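Local coordinates for Phl p 3 allergen (Phleum pratense, PDB 3FT1), which is a secreted grass pollen allergen recognised by IgE, related to the C-terminal domain of expansins, and of unestablished biochemical role, at residues A[13-17]-A[58-62]; A[28-34]-A[67-73]. All blocks are in the same frame, centred on the assembly; numbering follows the deposited sequence.

How the contacts relate
Both contacts illustrate how an all-beta domain is closed by pairings distant in sequence. Contact 2 (28-34 with 67-73) is a bulged antiparallel strand pair within the sheet, whereas contact 1 (13-17 with 58-62) joins a turn to a loop, with a backbone hydrogen bond from Leu-61 N to Pro-14 O. Their centres lie 22 Å apart, on opposite sides of the chain's centre, and their segments alternate along the sequence, so the chain crosses between the two regions. They nevertheless meet in the interior, where Leu-17 CD1 of contact 1 packs 4.3 Å from Phe-67 CZ of contact 2. Strands 16-24 and 30-36, successive in the chain, carry the first segment of each.

Contact 1. Residues A[13-17]-A[58-62]; sequences DPKKL and SKPLV
A type I turn leading into strand 16-24 here meets the loop that follows strand 52-56. The turn runs from Asp-13 to Lys-16 (Pro-14 -56/-22, Lys-15 -106/8), closed by Lys-16 N to Asp-13 O (2.9 Å) and Asp-13 N to Lys-16 O (2.8 Å). With chi1 p, Asp-13 OD1 accepts from Lys-15 N at 2.7 Å, an Asx turn. Lys-16 and Leu-17 then start the strand.

The facing segment, 58-62, is irregular. The Lys-15 side chain (m, t, p, t) passes Ser-58 O, its CE 3.2 Å from that oxygen. The CB of Lys-59 points away, but its backbone C lies 3.6 Å from Lys-15 CG. Pro-60, at -56/140, gives the closest CA approach, 4.4 Å to Lys-15 CA; its CA makes a CA-H...O contact of 3.4 Å with Pro-14 O, and the two proline CB atoms are 4.3 Å apart. Leu-61 N donates to Pro-14 O at 2.7 Å, nearly linearly (173°), while its m,t side chain carries CD1 to 4.0 Å from Leu-17 CG. A water donates to both Pro-14 O (2.8 Å) and Leu-61 O (2.7 Å). Val-62 instead pairs through its backbone with His-38 and hydrogen-bonds Gln-37 OE1 through its N.

Pro-14 O thus gathers a backbone donor, a water and a CA-H contact, implying a polar join at the exposed turn that is backed by leucine packing inside.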
ATOM      1  N   ASP A  13      -2.463  -3.313  13.207  1.00 16.77           N
ATOM      2  CA  ASP A  13      -2.740  -2.492  14.384  1.00 17.30           C
ATOM      3  C   ASP A  13      -2.105  -1.117  14.157  1.00 14.42           C
ATOM      4  O   ASP A  13      -1.530  -0.872  13.088  1.00 14.02           O
ATOM      5  CB  ASP A  13      -2.249  -3.184  15.669  1.00 18.00           C
ATOM      6  CG  ASP A  13      -0.741  -3.371  15.708  1.00 20.35           C
ATOM      7  OD1 ASP A  13       0.001  -2.393  15.515  1.00 18.56           O
ATOM      8  OD2 ASP A  13      -0.293  -4.504  15.968  1.00 28.51           O
ATOM      9  N   PRO A  14      -2.218  -0.198  15.134  1.00 13.28           N
ATOM     10  CA  PRO A  14      -1.691   1.142  14.865  1.00 11.34           C
ATOM     11  C   PRO A  14      -0.214   1.186  14.461  1.00 12.28           C
ATOM     12  O   PRO A  14       0.197   2.151  13.820  1.00 16.80           O
ATOM     13  CB  PRO A  14      -1.915   1.871  16.195  1.00 13.64           C
ATOM     14  CG  PRO A  14      -3.133   1.221  16.753  1.00 13.51           C
ATOM     15  CD  PRO A  14      -2.999  -0.239  16.385  1.00 16.80           C
ATOM     16  N   LYS A  15       0.556   0.164  14.813  1.00 12.49           N
ATOM     17  CA  LYS A  15       1.986   0.121  14.481  1.00 11.62           C
ATOM     18  C   LYS A  15       2.298  -0.855  13.348  1.00 17.23           C
ATOM     19  O   LYS A  15       3.463  -1.119  13.048  1.00 15.72           O
ATOM     20  CB  LYS A  15       2.804  -0.279  15.711  1.00 16.37           C
ATOM     21  CG  LYS A  15       2.807   0.773  16.815  1.00 17.04           C
ATOM     22  CD  LYS A  15       3.260   0.198  18.151  1.00 28.13           C
ATOM     23  CE  LYS A  15       4.741  -0.115  18.164  1.00 26.75           C
ATOM     24  NZ  LYS A  15       5.211  -0.530  19.522  1.00 33.20           N
ATOM     25  N   LYS A  16       1.269  -1.404  12.717  1.00 14.66           N
ATOM     26  CA  LYS A  16       1.513  -2.463  11.747  1.00 17.04           C
ATOM     27  C   LYS A  16       0.411  -2.542  10.709  1.00 16.14           C
ATOM     28  O   LYS A  16      -0.754  -2.738  11.044  1.00 14.24           O
ATOM     29  CB  LYS A  16       1.646  -3.800  12.476  1.00 19.87           C
ATOM     30  CG  LYS A  16       1.984  -4.991  11.591  1.00 24.52           C
ATOM     31  CD  LYS A  16       2.241  -6.204  12.470  1.00 28.25           C
ATOM     32  CE  LYS A  16       2.181  -7.504  11.698  1.00 29.07           C
ATOM     33  NZ  LYS A  16       2.373  -8.655  12.624  1.00 26.93           N
ATOM     34  N   LEU A  17       0.779  -2.388   9.444  1.00 13.37           N
ATOM     35  CA  LEU A  17      -0.180  -2.580   8.363  1.00 11.57           C
ATOM     36  C   LEU A  17       0.110  -3.883   7.649  1.00 10.63           C
ATOM     37  O   LEU A  17       1.194  -4.071   7.123  1.00 16.16           O
ATOM     38  CB  LEU A  17      -0.096  -1.437   7.353  1.00 21.95           C
ATOM     39  CG  LEU A  17      -0.958  -0.207   7.601  1.00 22.31           C
ATOM     40  CD1 LEU A  17      -0.646   0.871   6.565  1.00 27.13           C
ATOM     41  CD2 LEU A  17      -2.437  -0.583   7.568  1.00 23.42           C
ATOM     42  N   SER A  58       8.004   1.194  15.031  1.00 27.58           N
ATOM     43  CA  SER A  58       8.152   1.148  16.480  1.00 21.73           C
ATOM     44  C   SER A  58       7.198   2.138  17.134  1.00 23.48           C
ATOM     45  O   SER A  58       7.008   2.125  18.353  1.00 28.21           O
ATOM     46  CB  SER A  58       9.592   1.462  16.887  1.00 24.54           C
ATOM     47  OG  SER A  58       9.904   2.809  16.595  1.00 39.72           O
ATOM     48  N   LYS A  59       6.598   2.993  16.312  1.00 20.51           N
ATOM     49  CA  LYS A  59       5.619   3.969  16.777  1.00 19.86           C
ATOM     50  C   LYS A  59       4.360   3.891  15.930  1.00 17.88           C
ATOM     51  O   LYS A  59       4.391   3.371  14.814  1.00 18.45           O
ATOM     52  CB  LYS A  59       6.208   5.375  16.713  1.00 21.04           C
ATOM     53  CG  LYS A  59       7.260   5.617  17.772  1.00 39.48           C
ATOM     54  CD  LYS A  59       8.188   6.743  17.392  1.00 41.00           C
ATOM     55  CE  LYS A  59       9.304   6.878  18.417  1.00 50.91           C
ATOM     56  NZ  LYS A  59      10.450   7.650  17.875  1.00 47.35           N
ATOM     57  N   PRO A  60       3.238   4.400  16.456  1.00 15.35           N
ATOM     58  CA  PRO A  60       2.020   4.338  15.643  1.00 11.48           C
ATOM     59  C   PRO A  60       2.214   5.013  14.293  1.00 21.48           C
ATOM     60  O   PRO A  60       2.864   6.056  14.191  1.00 12.06           O
ATOM     61  CB  PRO A  60       0.995   5.088  16.496  1.00 17.74           C
ATOM     62  CG  PRO A  60       1.484   4.899  17.901  1.00 20.27           C
ATOM     63  CD  PRO A  60       2.981   4.933  17.805  1.00 19.00           C
ATOM     64  N   LEU A  61       1.661   4.395  13.256  1.00 12.97           N
ATOM     65  CA  LEU A  61       1.754   4.929  11.913  1.00 13.94           C
ATOM     66  C   LEU A  61       0.857   6.153  11.784  1.00 13.38           C
ATOM     67  O   LEU A  61      -0.226   6.224  12.378  1.00 14.29           O
ATOM     68  CB  LEU A  61       1.369   3.848  10.902  1.00 13.63           C
ATOM     69  CG  LEU A  61       2.274   2.615  10.905  1.00 13.60           C
ATOM     70  CD1 LEU A  61       1.621   1.453  10.186  1.00 16.82           C
ATOM     71  CD2 LEU A  61       3.613   2.946  10.270  1.00 21.36           C
ATOM     72  N   VAL A  62       1.314   7.128  11.016  1.00 10.98           N
ATOM     73  CA  VAL A  62       0.575   8.366  10.854  1.00 15.66           C
ATOM     74  C   VAL A  62       0.021   8.461   9.436  1.00 16.28           C
ATOM     75  O   VAL A  62       0.781   8.523   8.466  1.00 12.54           O
ATOM     76  CB  VAL A  62       1.468   9.579  11.160  1.00 12.84           C
ATOM     77  CG1 VAL A  62       0.740  10.868  10.856  1.00 16.07           C
ATOM     78  CG2 VAL A  62       1.935   9.541  12.617  1.00 17.75           C
TER
HETATM   79  O   HOH W   1      -1.703   4.178  13.445  1.00 20.95           O

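Contact 2. Residues A[28-34]-A[67-73]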
ATOM      1  N   ASP A  28       2.144  -7.107 -16.643  1.00 16.67           N
ATOM      2  CA  ASP A  28       3.123  -6.618 -15.668  1.00 10.85           C
ATOM      3  C   ASP A  28       2.731  -7.142 -14.296  1.00 16.94           C
ATOM      4  O   ASP A  28       1.656  -7.714 -14.123  1.00 17.61           O
ATOM      5  CB  ASP A  28       3.117  -5.087 -15.658  1.00 11.09           C
ATOM      6  CG  ASP A  28       4.488  -4.481 -15.321  1.00 15.29           C
ATOM      7  OD1 ASP A  28       5.379  -5.199 -14.807  1.00 14.91           O
ATOM      8  OD2 ASP A  28       4.659  -3.267 -15.570  1.00 11.91           O
ATOM      9  N   SER A  29       3.605  -6.956 -13.316  1.00 17.53           N
ATOM     10  CA  SER A  29       3.289  -7.357 -11.953  1.00 21.50           C
ATOM     11  C   SER A  29       4.015  -6.447 -10.984  1.00 22.04           C
ATOM     12  O   SER A  29       4.921  -5.718 -11.364  1.00 14.55           O
ATOM     13  CB  SER A  29       3.667  -8.819 -11.700  1.00 17.76           C
ATOM     14  OG  SER A  29       5.061  -9.025 -11.874  1.00 21.46           O
ATOM     15  N   LEU A  30       3.599  -6.488  -9.728  1.00 18.78           N
ATOM     16  CA  LEU A  30       4.169  -5.621  -8.715  1.00 16.48           C
ATOM     17  C   LEU A  30       5.561  -6.115  -8.334  1.00 16.69           C
ATOM     18  O   LEU A  30       5.772  -7.316  -8.158  1.00 24.33           O
ATOM     19  CB  LEU A  30       3.252  -5.640  -7.498  1.00 19.36           C
ATOM     20  CG  LEU A  30       3.312  -4.535  -6.458  1.00 25.42           C
ATOM     21  CD1 LEU A  30       3.403  -3.165  -7.109  1.00 17.34           C
ATOM     22  CD2 LEU A  30       2.072  -4.646  -5.572  1.00 20.88           C
ATOM     23  N   ALA A  31       6.510  -5.189  -8.210  1.00 15.24           N
ATOM     24  CA  ALA A  31       7.858  -5.513  -7.768  1.00 14.00           C
ATOM     25  C   ALA A  31       8.125  -4.962  -6.368  1.00 16.87           C
ATOM     26  O   ALA A  31       8.621  -5.679  -5.492  1.00 17.03           O
ATOM     27  CB  ALA A  31       8.888  -4.968  -8.749  1.00 18.87           C
ATOM     28  N   GLU A  32       7.796  -3.687  -6.163  1.00 12.39           N
ATOM     29  CA  GLU A  32       8.060  -3.012  -4.894  1.00 12.34           C
ATOM     30  C   GLU A  32       6.828  -2.223  -4.475  1.00 12.56           C
ATOM     31  O   GLU A  32       6.127  -1.673  -5.317  1.00 13.60           O
ATOM     32  CB  GLU A  32       9.210  -2.009  -5.022  1.00 14.22           C
ATOM     33  CG  GLU A  32      10.571  -2.553  -5.392  1.00 34.93           C
ATOM     34  CD  GLU A  32      11.605  -1.427  -5.469  1.00 19.59           C
ATOM     35  OE1 GLU A  32      11.551  -0.513  -4.612  1.00 32.81           O
ATOM     36  OE2 GLU A  32      12.448  -1.446  -6.385  1.00 36.78           O
ATOM     37  N   VAL A  33       6.588  -2.154  -3.172  1.00 11.91           N
ATOM     38  CA  VAL A  33       5.583  -1.260  -2.613  1.00  8.63           C
ATOM     39  C   VAL A  33       6.230  -0.514  -1.448  1.00 12.06           C
ATOM     40  O   VAL A  33       6.867  -1.132  -0.599  1.00 12.88           O
ATOM     41  CB  VAL A  33       4.389  -2.046  -2.052  1.00 15.42           C
ATOM     42  CG1 VAL A  33       3.392  -1.100  -1.383  1.00 18.19           C
ATOM     43  CG2 VAL A  33       3.723  -2.852  -3.141  1.00 16.80           C
ATOM     44  N   GLU A  34       6.063   0.806  -1.403  1.00 12.55           N
ATOM     45  CA  GLU A  34       6.560   1.587  -0.278  1.00  9.47           C
ATOM     46  C   GLU A  34       5.457   2.442   0.300  1.00 14.82           C
ATOM     47  O   GLU A  34       4.545   2.852  -0.407  1.00 14.27           O
ATOM     48  CB  GLU A  34       7.709   2.499  -0.715  1.00 11.96           C
ATOM     49  CG  GLU A  34       8.896   1.761  -1.252  1.00 11.35           C
ATOM     50  CD  GLU A  34       9.647   2.580  -2.274  1.00 18.73           C
ATOM     51  OE1 GLU A  34       9.026   2.959  -3.289  1.00 20.68           O
ATOM     52  OE2 GLU A  34      10.846   2.837  -2.061  1.00 24.32           O
ATOM     53  N   PHE A  67       1.118   5.360  -0.992  1.00 12.98           N
ATOM     54  CA  PHE A  67       1.826   4.162  -1.432  1.00  9.73           C
ATOM     55  C   PHE A  67       2.471   4.380  -2.796  1.00 11.56           C
ATOM     56  O   PHE A  67       1.832   4.888  -3.715  1.00 15.40           O
ATOM     57  CB  PHE A  67       0.871   2.963  -1.488  1.00 11.61           C
ATOM     58  CG  PHE A  67       0.341   2.562  -0.139  1.00 12.20           C
ATOM     59  CD1 PHE A  67       1.031   1.651   0.641  1.00 13.69           C
ATOM     60  CD2 PHE A  67      -0.812   3.139   0.367  1.00 15.97           C
ATOM     61  CE1 PHE A  67       0.570   1.301   1.906  1.00 15.15           C
ATOM     62  CE2 PHE A  67      -1.285   2.794   1.628  1.00 16.39           C
ATOM     63  CZ  PHE A  67      -0.596   1.872   2.394  1.00 15.10           C
ATOM     64  N   ARG A  68       3.740   4.010  -2.906  1.00  8.73           N
ATOM     65  CA  ARG A  68       4.441   4.062  -4.188  1.00  7.79           C
ATOM     66  C   ARG A  68       4.662   2.648  -4.669  1.00 13.16           C
ATOM     67  O   ARG A  68       5.206   1.812  -3.934  1.00 11.66           O
ATOM     68  CB  ARG A  68       5.786   4.772  -4.062  1.00 12.17           C
ATOM     69  CG  ARG A  68       6.578   4.783  -5.364  1.00 12.23           C
ATOM     70  CD  ARG A  68       7.678   5.822  -5.335  1.00 14.32           C
ATOM     71  NE  ARG A  68       8.771   5.425  -4.456  1.00 13.32           N
ATOM     72  CZ  ARG A  68       9.841   6.178  -4.216  1.00 17.92           C
ATOM     73  NH1 ARG A  68       9.957   7.372  -4.789  1.00 14.39           N
ATOM     74  NH2 ARG A  68      10.794   5.740  -3.409  1.00 15.89           N
ATOM     75  N   PHE A  69       4.226   2.387  -5.899  1.00 11.48           N
ATOM     76  CA  PHE A  69       4.411   1.096  -6.549  1.00 14.89           C
ATOM     77  C   PHE A  69       5.467   1.179  -7.642  1.00  7.65           C
ATOM     78  O   PHE A  69       5.516   2.152  -8.391  1.00 15.69           O
ATOM     79  CB  PHE A  69       3.106   0.636  -7.204  1.00 12.48           C
ATOM     80  CG  PHE A  69       1.997   0.343  -6.225  1.00 15.85           C
ATOM     81  CD1 PHE A  69       1.923  -0.884  -5.597  1.00 31.51           C
ATOM     82  CD2 PHE A  69       1.032   1.290  -5.943  1.00 44.23           C
ATOM     83  CE1 PHE A  69       0.910  -1.164  -4.704  1.00 30.21           C
ATOM     84  CE2 PHE A  69       0.014   1.014  -5.046  1.00 37.04           C
ATOM     85  CZ  PHE A  69      -0.040  -0.217  -4.427  1.00 14.97           C
ATOM     86  N   MET A  70       6.283   0.136  -7.741  1.00 12.30           N
ATOM     87  CA  MET A  70       7.150  -0.072  -8.897  1.00 13.04           C
ATOM     88  C   MET A  70       6.852  -1.451  -9.448  1.00  9.83           C
ATOM     89  O   MET A  70       6.930  -2.444  -8.719  1.00 14.22           O
ATOM     90  CB  MET A  70       8.624   0.020  -8.493  1.00 10.84           C
ATOM     91  CG  MET A  70       9.102   1.431  -8.257  1.00 18.25           C
ATOM     92  SD  MET A  70       9.177   2.367  -9.800  1.00 23.98           S
ATOM     93  CE  MET A  70      10.365   1.398 -10.728  1.00 24.59           C
ATOM     94  N   SER A  71       6.466  -1.513 -10.717  1.00 11.82           N
ATOM     95  CA  SER A  71       6.178  -2.795 -11.360  1.00 12.05           C
ATOM     96  C   SER A  71       7.472  -3.460 -11.812  1.00 11.00           C
ATOM     97  O   SER A  71       8.522  -2.814 -11.868  1.00 12.36           O
ATOM     98  CB  SER A  71       5.253  -2.603 -12.561  1.00 13.42           C
ATOM     99  OG  SER A  71       5.967  -2.107 -13.683  1.00 15.30           O
ATOM    100  N   LYS A  72       7.404  -4.752 -12.126  1.00 12.47           N
ATOM    101  CA  LYS A  72       8.562  -5.458 -12.661  1.00 15.99           C
ATOM    102  C   LYS A  72       9.018  -4.794 -13.952  1.00 19.37           C
ATOM    103  O   LYS A  72      10.210  -4.730 -14.243  1.00 20.63           O
ATOM    104  CB  LYS A  72       8.238  -6.933 -12.928  1.00 16.71           C
ATOM    105  CG  LYS A  72       8.666  -7.885 -11.827  1.00 34.29           C
ATOM    106  CD  LYS A  72       7.616  -8.006 -10.744  1.00 39.17           C
ATOM    107  CE  LYS A  72       8.099  -8.902  -9.612  1.00 52.48           C
ATOM    108  NZ  LYS A  72       8.540 -10.237 -10.100  1.00 61.28           N
ATOM    109  N   GLY A  73       8.053  -4.303 -14.723  1.00 14.49           N
ATOM    110  CA  GLY A  73       8.331  -3.627 -15.979  1.00 19.38           C
ATOM    111  C   GLY A  73       8.846  -2.204 -15.833  1.00 17.39           C
ATOM    112  O   GLY A  73       9.151  -1.545 -16.826  1.00 18.55           O
TER
HETATM  113  O   HOH W   2       7.947   1.192  -4.828  1.00 17.54           O
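This is an antiparallel strand pairing with a classic beta bulge, set between strands 30-36 and 65-71, neighbours in the sheet of the expansin C-terminal domain. The short axes approach to 4.5 Å with their directions 160° apart. Glu-34 and Arg-68 form a hydrogen-bonded pair, each backbone N reaching the other's O at 2.9 Å; Val-33 and Phe-69 follow as a non-hydrogen-bonded pair. At Met-70 the register slips by one: its O accepts from both Ala-31 N (2.8 Å) and Glu-32 N (3.0 Å), while its N returns a bond to Glu-32 O (3.0 Å).

The two faces differ sharply. Val-33 CG2 packs 3.6 Å from Phe-69 CD1 on the buried face, where Tyr-23, Ile-21 and Trp-53 add further cover. The other bears Glu-32, Glu-34, Arg-68 and Met-70; Arg-68 NE meets Glu-34 OE1 at 2.7 Å in a salt bridge, and Arg-68 also makes a cation-pi contact with Trp-43.

Beyond the bulge the pairing continues through Leu-30 and Ser-71, a non-hydrogen-bonded pair, and Lys-72 N to Ser-29 O (2.8 Å). Asp-28 finishes it, OD1 accepting from Gly-73 N (2.8 Å) and OD2 from Ser-71 OG (2.6 Å); OD2 also salt-bridges Arg-25. A bulged antiparallel pair with an apolar inner face fits the immunoglobulin-like beta-sandwich known for expansin C-terminal domains.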